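Local structure of VP5 (Halorubrum pleomorphic virus 6, 6QGL) at residues T113-N124 against V173-L184. The protein is a viral envelope protein that probably mediates fusion of the virion membrane with that of its archaeal host. Sequence-based numbering, arbitrary orientation.
Sequences TTVRTNFYKSWN and VSMPDGTNFTLL
Helix 113-124 and strand 180-184 run 7.8 Å apart at closest approach and at 39°; the turn brings M175 beside T113, and the strand brings L184 beside N124. Near L184 the union is polar: the amide of N124 bridges two backbone positions, OD1 accepting from L184 N at 2.8 Å and ND2 donating to T182 O at 3.0 Å, the latter in the carbonyl plane. W123 NE1 donates to L184 O at 2.8 Å; the oxygen lies in the indole plane, and the C=O...N angle is 168°. Three side-chain hydrogen bonds thus join the helix to the strand's backbone at T182 and L184. Strands 166-174 and 180-189 form a beta hairpin that packs on long helix 97-140 in the N-terminal envelope-protein region and supplies the first two strands of a four-stranded antiparallel sheet; a type I turn from M175 to G178 begins its connection. From strand 180-184, F181, with CG anti to the backbone N (chi1 -177°), brings CE2 to 3.4 Å from Y120 CB, while T117 CG2 and K121 CG also touch the ring. M175 CE meets the Y120 ring edge, 3.7 Å from CD2. Y120 OH is hydrogen-bonded to E236 OE1 of helix 229-257.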
# COMPACT_ATOMS: atom_id res chain seq x y z
N THR A 113 -7.05 -3.74 18.64
CA THR A 113 -5.69 -4.04 19.10
C THR A 113 -4.85 -4.54 17.93
O THR A 113 -3.76 -4.04 17.73
CB THR A 113 -5.70 -4.99 20.31
OG1 THR A 113 -6.47 -4.39 21.35
CG2 THR A 113 -4.30 -5.29 20.84
N THR A 114 -5.39 -5.47 17.12
CA THR A 114 -4.72 -6.03 15.95
C THR A 114 -4.38 -4.94 14.93
O THR A 114 -3.22 -4.83 14.54
CB THR A 114 -5.55 -7.19 15.38
OG1 THR A 114 -5.74 -8.15 16.41
CG2 THR A 114 -4.89 -7.86 14.18
N VAL A 115 -5.38 -4.13 14.53
CA VAL A 115 -5.25 -3.04 13.56
C VAL A 115 -4.24 -1.99 14.05
O VAL A 115 -3.32 -1.64 13.30
CB VAL A 115 -6.64 -2.43 13.18
CG1 VAL A 115 -6.49 -1.22 12.27
CG2 VAL A 115 -7.53 -3.47 12.53
N ARG A 116 -4.38 -1.53 15.31
CA ARG A 116 -3.48 -0.54 15.90
C ARG A 116 -2.07 -1.06 16.05
O ARG A 116 -1.14 -0.36 15.66
CB ARG A 116 -4.01 -0.02 17.24
CG ARG A 116 -5.17 0.94 17.08
CD ARG A 116 -5.31 1.83 18.29
NE ARG A 116 -6.59 2.52 18.25
CZ ARG A 116 -6.79 3.71 17.70
NH1 ARG A 116 -5.78 4.39 17.17
NH2 ARG A 116 -8.00 4.25 17.70
N THR A 117 -1.90 -2.28 16.60
CA THR A 117 -0.59 -2.92 16.79
C THR A 117 0.15 -3.02 15.45
O THR A 117 1.31 -2.64 15.40
CB THR A 117 -0.71 -4.28 17.52
OG1 THR A 117 -1.28 -4.05 18.81
CG2 THR A 117 0.62 -4.98 17.71
N ASN A 118 -0.54 -3.45 14.37
CA ASN A 118 0.05 -3.55 13.03
C ASN A 118 0.52 -2.20 12.52
O ASN A 118 1.64 -2.10 12.00
CB ASN A 118 -0.93 -4.17 12.04
CG ASN A 118 -1.24 -5.62 12.28
OD1 ASN A 118 -0.56 -6.34 13.02
ND2 ASN A 118 -2.30 -6.07 11.65
N PHE A 119 -0.31 -1.17 12.69
CA PHE A 119 -0.04 0.20 12.29
C PHE A 119 1.18 0.77 13.04
O PHE A 119 2.11 1.25 12.39
CB PHE A 119 -1.29 1.08 12.46
CG PHE A 119 -1.12 2.53 12.10
CD1 PHE A 119 -0.99 2.92 10.77
CD2 PHE A 119 -1.12 3.51 13.08
CE1 PHE A 119 -0.82 4.26 10.43
CE2 PHE A 119 -0.97 4.86 12.74
CZ PHE A 119 -0.82 5.23 11.42
N TYR A 120 1.19 0.68 14.39
CA TYR A 120 2.30 1.18 15.20
C TYR A 120 3.58 0.36 15.02
O TYR A 120 4.67 0.93 15.12
CB TYR A 120 1.93 1.29 16.69
CG TYR A 120 0.71 2.13 16.99
CD1 TYR A 120 0.50 3.34 16.33
CD2 TYR A 120 -0.19 1.75 17.97
CE1 TYR A 120 -0.62 4.12 16.61
CE2 TYR A 120 -1.31 2.53 18.26
CZ TYR A 120 -1.52 3.71 17.58
OH TYR A 120 -2.62 4.47 17.86
N LYS A 121 3.44 -0.95 14.73
CA LYS A 121 4.58 -1.84 14.48
C LYS A 121 5.36 -1.38 13.25
O LYS A 121 6.59 -1.36 13.30
CB LYS A 121 4.13 -3.30 14.33
CG LYS A 121 4.41 -4.17 15.55
CD LYS A 121 3.59 -5.45 15.59
CE LYS A 121 4.06 -6.56 14.67
NZ LYS A 121 3.03 -7.62 14.53
N SER A 122 4.65 -0.98 12.17
CA SER A 122 5.28 -0.50 10.93
C SER A 122 5.96 0.86 11.11
O SER A 122 6.99 1.09 10.47
CB SER A 122 4.29 -0.49 9.76
OG SER A 122 3.45 0.65 9.77
N TRP A 123 5.42 1.73 12.00
CA TRP A 123 6.03 3.02 12.33
C TRP A 123 7.34 2.74 13.06
O TRP A 123 8.38 3.28 12.69
CB TRP A 123 5.10 3.89 13.20
CG TRP A 123 5.81 5.02 13.90
CD1 TRP A 123 6.25 5.03 15.19
CD2 TRP A 123 6.23 6.26 13.31
NE1 TRP A 123 6.90 6.22 15.45
CE2 TRP A 123 6.88 7.00 14.33
CE3 TRP A 123 6.09 6.83 12.04
CZ2 TRP A 123 7.41 8.27 14.10
CZ3 TRP A 123 6.61 8.10 11.82
CH2 TRP A 123 7.27 8.80 12.84
N ASN A 124 7.28 1.87 14.09
CA ASN A 124 8.43 1.46 14.91
C ASN A 124 9.56 0.93 14.06
O ASN A 124 10.71 1.31 14.30
CB ASN A 124 8.00 0.43 15.95
CG ASN A 124 7.24 1.02 17.12
OD1 ASN A 124 7.03 2.24 17.24
ND2 ASN A 124 6.80 0.16 18.02
N VAL A 173 1.19 2.90 24.98
CA VAL A 173 -0.12 3.01 24.33
C VAL A 173 -1.02 2.00 25.05
O VAL A 173 -0.62 0.84 25.21
CB VAL A 173 -0.03 2.77 22.80
CG1 VAL A 173 -1.41 2.59 22.16
CG2 VAL A 173 0.73 3.89 22.10
N SER A 174 -2.20 2.44 25.51
CA SER A 174 -3.13 1.55 26.20
C SER A 174 -4.06 0.91 25.18
O SER A 174 -4.97 1.57 24.66
CB SER A 174 -3.90 2.28 27.29
OG SER A 174 -3.02 2.69 28.32
N MET A 175 -3.77 -0.36 24.83
CA MET A 175 -4.55 -1.12 23.86
C MET A 175 -5.92 -1.46 24.45
O MET A 175 -6.01 -1.69 25.66
CB MET A 175 -3.79 -2.37 23.37
CG MET A 175 -2.64 -2.04 22.41
SD MET A 175 -3.15 -1.15 20.92
CE MET A 175 -1.60 -0.93 20.12
N PRO A 176 -7.01 -1.46 23.64
CA PRO A 176 -8.35 -1.72 24.19
C PRO A 176 -8.54 -3.06 24.89
O PRO A 176 -9.47 -3.18 25.68
CB PRO A 176 -9.26 -1.60 22.97
CG PRO A 176 -8.50 -0.82 21.98
CD PRO A 176 -7.07 -1.17 22.19
N ASP A 177 -7.68 -4.06 24.62
CA ASP A 177 -7.79 -5.38 25.25
C ASP A 177 -7.16 -5.44 26.66
O ASP A 177 -7.08 -6.52 27.25
CB ASP A 177 -7.24 -6.48 24.31
CG ASP A 177 -5.76 -6.42 24.02
OD1 ASP A 177 -5.14 -5.37 24.30
OD2 ASP A 177 -5.22 -7.41 23.50
N GLY A 178 -6.75 -4.29 27.18
CA GLY A 178 -6.15 -4.16 28.50
C GLY A 178 -4.64 -4.24 28.55
O GLY A 178 -4.05 -4.01 29.61
N THR A 179 -4.01 -4.58 27.41
CA THR A 179 -2.55 -4.70 27.30
C THR A 179 -1.89 -3.37 26.95
O THR A 179 -2.57 -2.45 26.47
CB THR A 179 -2.16 -5.80 26.28
OG1 THR A 179 -2.52 -5.39 24.96
CG2 THR A 179 -2.74 -7.17 26.61
N ASN A 180 -0.57 -3.27 27.16
CA ASN A 180 0.22 -2.08 26.83
C ASN A 180 1.12 -2.37 25.64
O ASN A 180 1.69 -3.46 25.56
CB ASN A 180 1.07 -1.62 28.02
CG ASN A 180 0.30 -1.17 29.24
OD1 ASN A 180 0.75 -1.36 30.37
ND2 ASN A 180 -0.86 -0.53 29.06
N PHE A 181 1.24 -1.40 24.73
CA PHE A 181 2.11 -1.50 23.56
C PHE A 181 3.14 -0.37 23.60
O PHE A 181 2.79 0.77 23.90
CB PHE A 181 1.31 -1.46 22.25
CG PHE A 181 2.15 -1.64 21.00
CD1 PHE A 181 2.53 -2.91 20.57
CD2 PHE A 181 2.55 -0.54 20.25
CE1 PHE A 181 3.32 -3.07 19.43
CE2 PHE A 181 3.35 -0.70 19.12
CZ PHE A 181 3.72 -1.97 18.71
N THR A 182 4.40 -0.70 23.29
CA THR A 182 5.47 0.29 23.26
C THR A 182 5.57 0.90 21.86
O THR A 182 6.06 0.25 20.93
CB THR A 182 6.79 -0.29 23.80
OG1 THR A 182 6.60 -0.76 25.13
CG2 THR A 182 7.92 0.73 23.78
N LEU A 183 5.10 2.14 21.74
CA LEU A 183 5.19 2.94 20.52
C LEU A 183 6.48 3.75 20.64
O LEU A 183 6.76 4.29 21.72
CB LEU A 183 3.96 3.87 20.38
CG LEU A 183 3.98 4.94 19.27
CD1 LEU A 183 3.75 4.32 17.90
CD2 LEU A 183 2.94 6.00 19.54
N LEU A 184 7.27 3.81 19.57
CA LEU A 184 8.52 4.56 19.61
C LEU A 184 8.29 5.99 19.17
O LEU A 184 7.79 6.22 18.07
CB LEU A 184 9.63 3.89 18.78
CG LEU A 184 10.06 2.46 19.18
CD1 LEU A 184 11.01 1.88 18.17
CD2 LEU A 184 10.68 2.42 20.57